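PDB 2WOL: clavulanic acid biosynthesis oligopeptide binding protein 2 from Streptomyces clavuligerus, which probably binds peptides as an extracellular solute-binding protein of family 5, and belongs to the clavulanic acid biosynthesis pathway. Local coordinates for residues L107-D110 against D111-I115; R219-P222 against D223-L226; G396-R399 against G400-L404; A504-A507 against E508-A512. All blocks are in the same frame, centred on the assembly; numbering follows the deposited sequence.

Contact 1. Residues L107-D110 against D111-I115; sequences LRYD and DGTPI
Tyr109 and Ile115 meet ring to branch: CG1 of Ile115 lies 3.6 Å from the centroid of the Tyr109 ring and 12° off its normal, a CH-pi contact close to the middle of the face. The ring edge is used as well, with Pro114 O near the ring plane at 3.4 Å from Tyr109 CE1. With chi1 of Ile115 at -56°, CG1 stands beside its own backbone N and reaches the tyrosine, while CD1 runs on to Leu107 CB.

The backbone fixes this pairing. Ile115 N donates to Leu107 O over 2.9 Å and almost straight (176°), Tyr109 N donates to Thr113 O, and Gly112 N donates to Tyr109 O, closing a type I turn from Tyr109 to Gly112. At the open end, past the Ile115 N to Leu107 O bond, a water bridges Leu107 N and Ile115 O. Overlapping the turn, Asp111 OD1 accepts from Thr113 N at 3.1 Å, an Asx turn, and from Thr113 OG1 at 2.6 Å on its syn side.

Further out, Tyr109 OH bonds Asp119 in helix 117-127, and Asp110 OD1 pairs with Arg210 and Ser211 N. Two donors on one carboxylate oxygen hold Asp111 and Thr113 together, and Arg210 probably offsets the negative charge of the neighbouring aspartates, so the loop ahead of the helix is braced by polar bonds at its turn and by an apolar contact at the tyrosine.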
loop_
_atom_site.group_PDB
_atom_site.type_symbol
_atom_site.label_atom_id
_atom_site.label_comp_id
_atom_site.label_asym_id
_atom_site.label_seq_id
_atom_site.Cartn_x
_atom_site.Cartn_y
_atom_site.Cartn_z
ATOM N N LEU A 107 -5.092 24.865 16.965
ATOM C CA LEU A 107 -5.143 23.417 17.172
ATOM C C LEU A 107 -4.050 22.967 18.137
ATOM O O LEU A 107 -3.007 23.614 18.244
ATOM C CB LEU A 107 -5.049 22.665 15.843
ATOM C CG LEU A 107 -6.072 23.021 14.757
ATOM C CD1 LEU A 107 -6.063 21.967 13.674
ATOM C CD2 LEU A 107 -7.480 23.167 15.315
ATOM N N ARG A 108 -4.300 21.866 18.839
ATOM C CA ARG A 108 -3.451 21.452 19.954
ATOM C C ARG A 108 -3.150 19.955 19.969
ATOM O O ARG A 108 -3.964 19.146 19.521
ATOM C CB ARG A 108 -4.105 21.850 21.285
ATOM C CG ARG A 108 -4.112 23.350 21.572
ATOM C CD ARG A 108 -4.928 23.669 22.816
ATOM N NE ARG A 108 -4.890 25.095 23.141
ATOM C CZ ARG A 108 -5.410 25.637 24.242
ATOM N NH1 ARG A 108 -6.020 24.878 25.148
ATOM N NH2 ARG A 108 -5.319 26.946 24.441
ATOM N N TYR A 109 -1.973 19.605 20.485
ATOM C CA TYR A 109 -1.612 18.215 20.757
ATOM C C TYR A 109 -2.251 17.736 22.053
ATOM O O TYR A 109 -2.816 18.530 22.808
ATOM C CB TYR A 109 -0.094 18.051 20.875
ATOM C CG TYR A 109 0.669 18.393 19.624
ATOM C CD1 TYR A 109 1.322 19.615 19.498
ATOM C CD2 TYR A 109 0.737 17.491 18.560
ATOM C CE1 TYR A 109 2.022 19.932 18.350
ATOM C CE2 TYR A 109 1.435 17.800 17.407
ATOM C CZ TYR A 109 2.073 19.022 17.310
ATOM O OH TYR A 109 2.766 19.338 16.175
ATOM N N ASP A 110 -2.123 16.438 22.315
ATOM C CA ASP A 110 -2.661 15.805 23.524
ATOM C C ASP A 110 -2.135 16.381 24.846
ATOM O O ASP A 110 -2.746 16.172 25.896
ATOM C CB ASP A 110 -2.403 14.298 23.483
ATOM C CG ASP A 110 -0.929 13.965 23.521
ATOM O OD1 ASP A 110 -0.194 14.415 22.615
ATOM O OD2 ASP A 110 -0.508 13.250 24.454
ATOM N N ASP A 111 -1.002 17.081 24.791
ATOM C CA ASP A 111 -0.422 17.712 25.979
ATOM C C ASP A 111 -0.849 19.174 26.130
ATOM O O ASP A 111 -0.386 19.874 27.034
ATOM C CB ASP A 111 1.111 17.584 25.970
ATOM C CG ASP A 111 1.772 18.370 24.843
ATOM O OD1 ASP A 111 1.070 18.906 23.958
ATOM O OD2 ASP A 111 3.017 18.451 24.846
ATOM N N GLY A 112 -1.726 19.628 25.236
ATOM C CA GLY A 112 -2.285 20.977 25.299
ATOM C C GLY A 112 -1.481 22.036 24.563
ATOM O O GLY A 112 -1.918 23.183 24.455
ATOM N N THR A 113 -0.316 21.652 24.045
ATOM C CA THR A 113 0.576 22.588 23.350
ATOM C C THR A 113 0.132 22.809 21.893
ATOM O O THR A 113 -0.537 21.948 21.316
ATOM C CB THR A 113 2.049 22.120 23.406
ATOM O OG1 THR A 113 2.192 20.883 22.699
ATOM C CG2 THR A 113 2.511 21.937 24.848
ATOM N N PRO A 114 0.483 23.968 21.299
ATOM C CA PRO A 114 -0.009 24.331 19.968
ATOM C C PRO A 114 0.634 23.573 18.809
ATOM O O PRO A 114 1.837 23.289 18.835
ATOM C CB PRO A 114 0.345 25.822 19.850
ATOM C CG PRO A 114 0.801 26.247 21.209
ATOM C CD PRO A 114 1.340 25.029 21.856
ATOM N N ILE A 115 -0.180 23.273 17.799
ATOM C CA ILE A 115 0.297 22.749 16.522
ATOM C C ILE A 115 0.607 23.921 15.595
ATOM O O ILE A 115 -0.261 24.764 15.335
ATOM C CB ILE A 115 -0.749 21.828 15.845
ATOM C CG1 ILE A 115 -1.153 20.689 16.786
ATOM C CG2 ILE A 115 -0.207 21.285 14.517
ATOM C CD1 ILE A 115 -2.288 19.813 16.272
HETATM O O HOH W 1 -3.165 25.291 14.825
#

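Contact 2. Residues R219-P222 against D223-L226; sequences RHEP and DTLL
The beta hairpin of strands 215-221 and 225-230, at the edge of a mixed sheet, turns here, with a classic beta bulge in which Thr224 and Leu225 both face Glu221. Glu221 O accepts from Leu225 N at 3.0 Å, in the carbonyl plane, and from Thr224 N at 2.9 Å, tilted 24° from that plane. In return Glu221 N donates to Leu225 O, completing the hydrogen-bonded pair; His220 and Leu226 form the adjoining non-hydrogen-bonded pair. At the turn, Thr224 OG1 donates to Pro222 O over 3.1 Å.

Side chains sort by the face of the sheet. Beside Glu221, Leu225 lays its methyls over one face of the Arg219 guanidinium, CD2 coming to 4.0 Å from Arg219 NH1. The same guanidinium meets Glu221 OE1 edge-on and in plane, through a weak, long salt bridge of 3.5 Å from NH2; the bend at chi2 of Glu221 (60°) turns its carboxylate to that edge. On the other face, His220 CB packs at 3.7 Å from Leu226 CD1, while His220 ND1 gives a weak bond to Leu225 O. Asp42 receives Asp223 N and touches His220 and Pro222.

Glu221 O and Leu225 O thus each serve two donors, one of the four bonds being weak, and the arginine combines an apolar cover on its face with an ionic partner at its edge; the salt bridge, being long, probably adds little to the backbone bonds that hold the turn.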
loop_
_atom_site.group_PDB
_atom_site.type_symbol
_atom_site.label_atom_id
_atom_site.label_comp_id
_atom_site.label_asym_id
_atom_site.label_seq_id
_atom_site.Cartn_x
_atom_site.Cartn_y
_atom_site.Cartn_z
ATOM N N ARG A 219 -1.519 2.906 26.519
ATOM C CA ARG A 219 -0.577 1.861 26.888
ATOM C C ARG A 219 -0.249 0.990 25.687
ATOM O O ARG A 219 -1.131 0.633 24.913
ATOM C CB ARG A 219 -1.141 0.998 28.020
ATOM C CG ARG A 219 -0.127 0.059 28.645
ATOM C CD ARG A 219 -0.788 -0.854 29.652
ATOM N NE ARG A 219 0.009 -2.057 29.866
ATOM C CZ ARG A 219 -0.465 -3.200 30.350
ATOM N NH1 ARG A 219 -1.750 -3.313 30.671
ATOM N NH2 ARG A 219 0.347 -4.238 30.501
ATOM N N HIS A 220 1.032 0.667 25.537
ATOM C CA HIS A 220 1.477 -0.317 24.566
ATOM C C HIS A 220 2.313 -1.352 25.303
ATOM O O HIS A 220 3.326 -1.013 25.923
ATOM C CB HIS A 220 2.292 0.342 23.449
ATOM C CG HIS A 220 2.893 -0.629 22.477
ATOM N ND1 HIS A 220 2.163 -1.621 21.858
ATOM C CD2 HIS A 220 4.157 -0.744 22.006
ATOM C CE1 HIS A 220 2.952 -2.310 21.053
ATOM N NE2 HIS A 220 4.167 -1.799 21.125
ATOM N N GLU A 221 1.867 -2.602 25.263
ATOM C CA GLU A 221 2.647 -3.710 25.789
ATOM C C GLU A 221 3.052 -4.574 24.603
ATOM O O GLU A 221 2.196 -5.222 24.000
ATOM C CB GLU A 221 1.841 -4.517 26.814
ATOM C CG GLU A 221 2.661 -5.552 27.586
ATOM C CD GLU A 221 3.805 -4.928 28.375
ATOM O OE1 GLU A 221 3.554 -3.970 29.141
ATOM O OE2 GLU A 221 4.955 -5.398 28.232
ATOM N N PRO A 222 4.350 -4.569 24.246
ATOM C CA PRO A 222 4.821 -5.282 23.058
ATOM C C PRO A 222 4.287 -6.708 22.956
ATOM O O PRO A 222 4.259 -7.441 23.953
ATOM C CB PRO A 222 6.342 -5.274 23.231
ATOM C CG PRO A 222 6.605 -4.010 23.959
ATOM C CD PRO A 222 5.459 -3.877 24.935
ATOM N N ASP A 223 3.826 -7.061 21.753
ATOM C CA ASP A 223 3.298 -8.390 21.433
ATOM C C ASP A 223 2.064 -8.783 22.250
ATOM O O ASP A 223 1.682 -9.954 22.274
ATOM C CB ASP A 223 4.392 -9.462 21.568
ATOM C CG ASP A 223 5.582 -9.206 20.658
ATOM O OD1 ASP A 223 5.379 -8.946 19.453
ATOM O OD2 ASP A 223 6.729 -9.267 21.152
ATOM N N THR A 224 1.432 -7.807 22.898
ATOM C CA THR A 224 0.345 -8.104 23.829
ATOM C C THR A 224 -0.893 -7.228 23.623
ATOM O O THR A 224 -1.988 -7.741 23.359
ATOM C CB THR A 224 0.839 -8.023 25.294
ATOM O OG1 THR A 224 1.935 -8.932 25.469
ATOM C CG2 THR A 224 -0.274 -8.378 26.274
ATOM N N LEU A 225 -0.727 -5.915 23.748
ATOM C CA LEU A 225 -1.860 -5.005 23.622
ATOM C C LEU A 225 -1.458 -3.579 23.269
ATOM O O LEU A 225 -0.311 -3.164 23.472
ATOM C CB LEU A 225 -2.719 -5.021 24.900
ATOM C CG LEU A 225 -2.104 -4.594 26.240
ATOM C CD1 LEU A 225 -2.083 -3.076 26.401
ATOM C CD2 LEU A 225 -2.875 -5.232 27.396
ATOM N N LEU A 226 -2.427 -2.839 22.741
ATOM C CA LEU A 226 -2.298 -1.410 22.521
ATOM C C LEU A 226 -3.646 -0.789 22.838
ATOM O O LEU A 226 -4.655 -1.127 22.214
ATOM C CB LEU A 226 -1.891 -1.111 21.072
ATOM C CG LEU A 226 -1.837 0.359 20.645
ATOM C CD1 LEU A 226 -0.734 1.117 21.389
ATOM C CD2 LEU A 226 -1.637 0.455 19.143
#

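Contact 3. Residues G396-R399 against G400-L404; sequences GTQR and GKFRL
Gln398 runs alongside Phe402 and can be followed outward from the strand. Its CB sits 3.8 Å from Phe402 CB, and its CG comes next to Phe402 CD2. With chi2 at -180° the chain stays extended beyond CG, which carries the amide over the rim of the phenyl ring: CD lies 3.7 Å from Phe402 CD2, and OE1 stands 3.5 Å above the ring plane. Amide and ring planes are 24° apart, so the two flat groups overlap at a slight tilt. OE1 also accepts from a water, which donates to Arg399 O at 2.8 Å and accepts from Phe402 N at 3.0 Å; that one molecule links Gln398 and the Arg399 carbonyl to a backbone N-H in the first turn of the helix.

The segment is the strand-to-helix turn of a beta-alpha-beta unit, made of strand 391-398, helix 401-414 and strand 418-425. Gly400 occupies the N-cap position, and its carbonyl receives Leu404 N at 3.2 Å and, more weakly, Arg403 N.

One residue before the glutamine, Thr397 OG1 comes to 2.9 Å from Phe402 O and also lies against Phe402 CB, while Thr397 CG2 meets Arg403 CD at 4.1 Å as the two side chains cross near a right angle. Arg403 continues to salt bridges with Asp407 and Glu424, the latter shared with Arg399; the Phe402 ring meets His305 at about 55° between planes and touches Val450 of strand 448-453.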
loop_
_atom_site.group_PDB
_atom_site.type_symbol
_atom_site.label_atom_id
_atom_site.label_comp_id
_atom_site.label_asym_id
_atom_site.label_seq_id
_atom_site.Cartn_x
_atom_site.Cartn_y
_atom_site.Cartn_z
ATOM N N GLY A 396 12.653 -17.387 -8.416
ATOM C CA GLY A 396 12.781 -17.041 -7.002
ATOM C C GLY A 396 11.425 -16.819 -6.360
ATOM O O GLY A 396 10.527 -16.237 -6.973
ATOM N N THR A 397 11.276 -17.279 -5.119
ATOM C CA THR A 397 9.998 -17.188 -4.417
ATOM C C THR A 397 10.167 -17.271 -2.896
ATOM O O THR A 397 11.281 -17.446 -2.400
ATOM C CB THR A 397 9.013 -18.279 -4.913
ATOM O OG1 THR A 397 7.701 -18.006 -4.416
ATOM C CG2 THR A 397 9.448 -19.670 -4.462
ATOM N N GLN A 398 9.054 -17.112 -2.180
ATOM C CA GLN A 398 8.964 -17.351 -0.735
ATOM C C GLN A 398 8.329 -18.712 -0.505
ATOM O O GLN A 398 7.627 -19.226 -1.378
ATOM C CB GLN A 398 8.022 -16.338 -0.075
ATOM C CG GLN A 398 8.453 -14.891 -0.040
ATOM C CD GLN A 398 7.419 -14.005 0.651
ATOM O OE1 GLN A 398 6.246 -14.372 0.774
ATOM N NE2 GLN A 398 7.851 -12.837 1.108
ATOM N N ARG A 399 8.537 -19.276 0.685
ATOM C CA ARG A 399 7.721 -20.392 1.166
ATOM C C ARG A 399 6.267 -19.950 1.326
ATOM O O ARG A 399 6.000 -18.788 1.639
ATOM C CB ARG A 399 8.252 -20.911 2.507
ATOM C CG ARG A 399 9.309 -21.998 2.380
ATOM C CD ARG A 399 10.131 -22.163 3.655
ATOM N NE ARG A 399 11.181 -21.149 3.785
ATOM C CZ ARG A 399 12.431 -21.284 3.342
ATOM N NH1 ARG A 399 12.813 -22.393 2.722
ATOM N NH2 ARG A 399 13.304 -20.299 3.519
ATOM N N GLY A 400 5.335 -20.873 1.099
ATOM C CA GLY A 400 3.911 -20.593 1.278
ATOM C C GLY A 400 3.156 -20.394 -0.023
ATOM O O GLY A 400 3.348 -21.142 -0.983
ATOM N N LYS A 401 2.295 -19.378 -0.050
ATOM C CA LYS A 401 1.433 -19.106 -1.202
ATOM C C LYS A 401 2.232 -18.731 -2.450
ATOM O O LYS A 401 1.840 -19.066 -3.572
ATOM C CB LYS A 401 0.420 -18.004 -0.869
ATOM C CG LYS A 401 -0.897 -18.109 -1.632
ATOM C CD LYS A 401 -1.754 -19.260 -1.118
ATOM C CE LYS A 401 -3.055 -19.377 -1.896
ATOM N NZ LYS A 401 -3.686 -20.720 -1.734
ATOM N N PHE A 402 3.347 -18.035 -2.241
ATOM C CA PHE A 402 4.256 -17.668 -3.325
ATOM C C PHE A 402 4.871 -18.910 -3.965
ATOM O O PHE A 402 5.100 -18.934 -5.177
ATOM C CB PHE A 402 5.363 -16.744 -2.808
ATOM C CG PHE A 402 4.969 -15.293 -2.711
ATOM C CD1 PHE A 402 3.639 -14.912 -2.540
ATOM C CD2 PHE A 402 5.945 -14.304 -2.756
ATOM C CE1 PHE A 402 3.288 -13.567 -2.439
ATOM C CE2 PHE A 402 5.606 -12.961 -2.649
ATOM C CZ PHE A 402 4.276 -12.590 -2.494
ATOM N N ARG A 403 5.147 -19.927 -3.145
ATOM C CA ARG A 403 5.711 -21.190 -3.629
ATOM C C ARG A 403 4.719 -21.949 -4.512
ATOM O O ARG A 403 5.100 -22.491 -5.554
ATOM C CB ARG A 403 6.195 -22.069 -2.463
ATOM C CG ARG A 403 6.720 -23.452 -2.869
ATOM C CD ARG A 403 7.878 -23.354 -3.856
ATOM N NE ARG A 403 8.158 -24.626 -4.522
ATOM C CZ ARG A 403 9.192 -25.415 -4.245
ATOM N NH1 ARG A 403 10.069 -25.078 -3.308
ATOM N NH2 ARG A 403 9.355 -26.547 -4.917
ATOM N N LEU A 404 3.454 -21.972 -4.098
ATOM C CA LEU A 404 2.398 -22.583 -4.907
ATOM C C LEU A 404 2.305 -21.926 -6.282
ATOM O O LEU A 404 2.160 -22.613 -7.294
ATOM C CB LEU A 404 1.040 -22.514 -4.197
ATOM C CG LEU A 404 0.866 -23.264 -2.871
ATOM C CD1 LEU A 404 -0.537 -23.034 -2.329
ATOM C CD2 LEU A 404 1.150 -24.754 -3.014
HETATM O O HOH W 2 4.331 -17.020 0.350
#

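Contact 4. Residues A504-A507 against E508-A512; sequences AARA and ELWRA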
loop_
_atom_site.group_PDB
_atom_site.type_symbol
_atom_site.label_atom_id
_atom_site.label_comp_id
_atom_site.label_asym_id
_atom_site.label_seq_id
_atom_site.Cartn_x
_atom_site.Cartn_y
_atom_site.Cartn_z
ATOM N N ALA A 504 -7.164 14.054 -17.423
ATOM C CA ALA A 504 -7.445 13.211 -18.590
ATOM C C ALA A 504 -6.201 12.967 -19.449
ATOM O O ALA A 504 -5.920 11.828 -19.832
ATOM C CB ALA A 504 -8.570 13.806 -19.429
ATOM N N ALA A 505 -5.464 14.038 -19.744
ATOM C CA ALA A 505 -4.206 13.938 -20.485
ATOM C C ALA A 505 -3.174 13.120 -19.705
ATOM O O ALA A 505 -2.389 12.375 -20.297
ATOM C CB ALA A 505 -3.661 15.329 -20.806
ATOM N N ARG A 506 -3.187 13.263 -18.379
ATOM C CA ARG A 506 -2.300 12.507 -17.499
ATOM C C ARG A 506 -2.607 11.010 -17.565
ATOM O O ARG A 506 -1.696 10.187 -17.622
ATOM C CB ARG A 506 -2.399 13.024 -16.059
ATOM C CG ARG A 506 -1.272 12.551 -15.153
ATOM C CD ARG A 506 -1.057 13.450 -13.937
ATOM N NE ARG A 506 -2.100 13.319 -12.922
ATOM C CZ ARG A 506 -2.821 14.333 -12.446
ATOM N NH1 ARG A 506 -2.616 15.572 -12.884
ATOM N NH2 ARG A 506 -3.745 14.110 -11.524
ATOM N N ALA A 507 -3.895 10.671 -17.569
ATOM C CA ALA A 507 -4.330 9.278 -17.681
ATOM C C ALA A 507 -3.879 8.639 -18.998
ATOM O O ALA A 507 -3.429 7.490 -19.008
ATOM C CB ALA A 507 -5.842 9.176 -17.518
ATOM N N GLU A 508 -3.983 9.384 -20.099
ATOM C CA GLU A 508 -3.558 8.884 -21.408
ATOM C C GLU A 508 -2.056 8.640 -21.472
ATOM O O GLU A 508 -1.609 7.671 -22.081
ATOM C CB GLU A 508 -3.994 9.825 -22.539
ATOM C CG GLU A 508 -5.474 9.724 -22.904
ATOM C CD GLU A 508 -5.919 8.295 -23.192
ATOM O OE1 GLU A 508 -5.346 7.649 -24.100
ATOM O OE2 GLU A 508 -6.846 7.817 -22.506
ATOM N N LEU A 509 -1.283 9.523 -20.847
ATOM C CA LEU A 509 0.158 9.332 -20.742
ATOM C C LEU A 509 0.478 8.067 -19.950
ATOM O O LEU A 509 1.350 7.296 -20.338
ATOM C CB LEU A 509 0.825 10.550 -20.104
ATOM C CG LEU A 509 0.918 11.811 -20.970
ATOM C CD1 LEU A 509 1.187 13.023 -20.092
ATOM C CD2 LEU A 509 1.976 11.677 -22.066
ATOM N N TRP A 510 -0.243 7.853 -18.849
ATOM C CA TRP A 510 -0.040 6.655 -18.034
ATOM C C TRP A 510 -0.390 5.373 -18.777
ATOM O O TRP A 510 0.266 4.347 -18.586
ATOM C CB TRP A 510 -0.791 6.747 -16.708
ATOM C CG TRP A 510 -0.029 7.510 -15.672
ATOM C CD1 TRP A 510 -0.385 8.696 -15.095
ATOM C CD2 TRP A 510 1.232 7.143 -15.090
ATOM N NE1 TRP A 510 0.569 9.086 -14.187
ATOM C CE2 TRP A 510 1.574 8.154 -14.165
ATOM C CE3 TRP A 510 2.101 6.052 -15.254
ATOM C CZ2 TRP A 510 2.752 8.112 -13.412
ATOM C CZ3 TRP A 510 3.272 6.011 -14.504
ATOM C CH2 TRP A 510 3.587 7.034 -13.596
ATOM N N ARG A 511 -1.410 5.440 -19.628
ATOM C CA ARG A 511 -1.770 4.315 -20.485
ATOM C C ARG A 511 -0.656 3.972 -21.465
ATOM O O ARG A 511 -0.399 2.797 -21.726
ATOM C CB ARG A 511 -3.083 4.582 -21.222
ATOM C CG ARG A 511 -4.279 4.491 -20.312
ATOM C CD ARG A 511 -5.564 4.887 -20.988
ATOM N NE ARG A 511 -6.676 4.558 -20.105
ATOM C CZ ARG A 511 -7.927 4.977 -20.258
ATOM N NH1 ARG A 511 -8.256 5.774 -21.268
ATOM N NH2 ARG A 511 -8.849 4.601 -19.383
ATOM N N ALA A 512 0.013 4.999 -21.992
ATOM C CA ALA A 512 1.172 4.795 -22.855
ATOM C C ALA A 512 2.335 4.157 -22.087
ATOM O O ALA A 512 3.015 3.273 -22.611
ATOM C CB ALA A 512 1.610 6.105 -23.501
#
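Glu508 N bonds Ala504 O, Leu509 N bonds Ala505 O, Trp510 N bonds Arg506 O and Arg511 N bonds Ala507 O: four backbone bonds, all between 2.9 and 3.1 Å. Their N-H...O angles, 151° to 158°, vary little, evidence of an even helical turn across the junction of the two segments.

The one salt bridge joins side chains a turn apart. Arg511 NH1 donates to Glu508 OE2 at 2.8 Å, nearly in line with the C-O bond but tilted 26° from the guanidinium plane. Glu508 is bent at chi2, which turns its carboxylate toward the extended Arg511, one turn further along. Arg511 has further work: NE and NH2 bond the carbonyls of Ala358 and His359, tying the helix to a neighbouring loop.

Among van der Waals contacts, Arg506 and Trp510 run side by side in the same direction, CG of the arginine 4.0 Å from both CD1 and NE1 of the indole. Their planes are nearly perpendicular, and it is the aliphatic CG that touches the indole; the guanidinium goes on to bond Thr500 O through NH1. Trp510 CD1 also comes to 3.2 Å from Arg506 O, and Leu509 CG lies 3.4 Å from Ala505 O.

Trp510 and Leu509 touch helix 488-499, the tryptophan reaching helix 460-468 too. The arrangement is typical of an alpha helix packed on other helices: i to i+4 backbone bonds, an i to i+3 ion pair whose arginine also binds a neighbouring loop, and a buried indole turned to neighbouring helices.

Overall arrangement
Followed from the N terminus, the four contacts come strictly in series; none encloses or crosses another. Contact 1 closes the tight turn between strand 98-102 and helix 117-127. Contact 2 closes the hairpin at the edge of the mixed sheet that also holds strand 34-39, its centre about 25 Å from that of contact 1. Contact 3 joins strand 391-398 to helix 401-414 in the second mixed sheet, on the opposite side of the chain's centre from contact 1, with centres about 47 Å apart. Contact 4 closes no loop but spans two turns of helix 503-520, which leads into strand 523-534 of the sheet that carries contact 3.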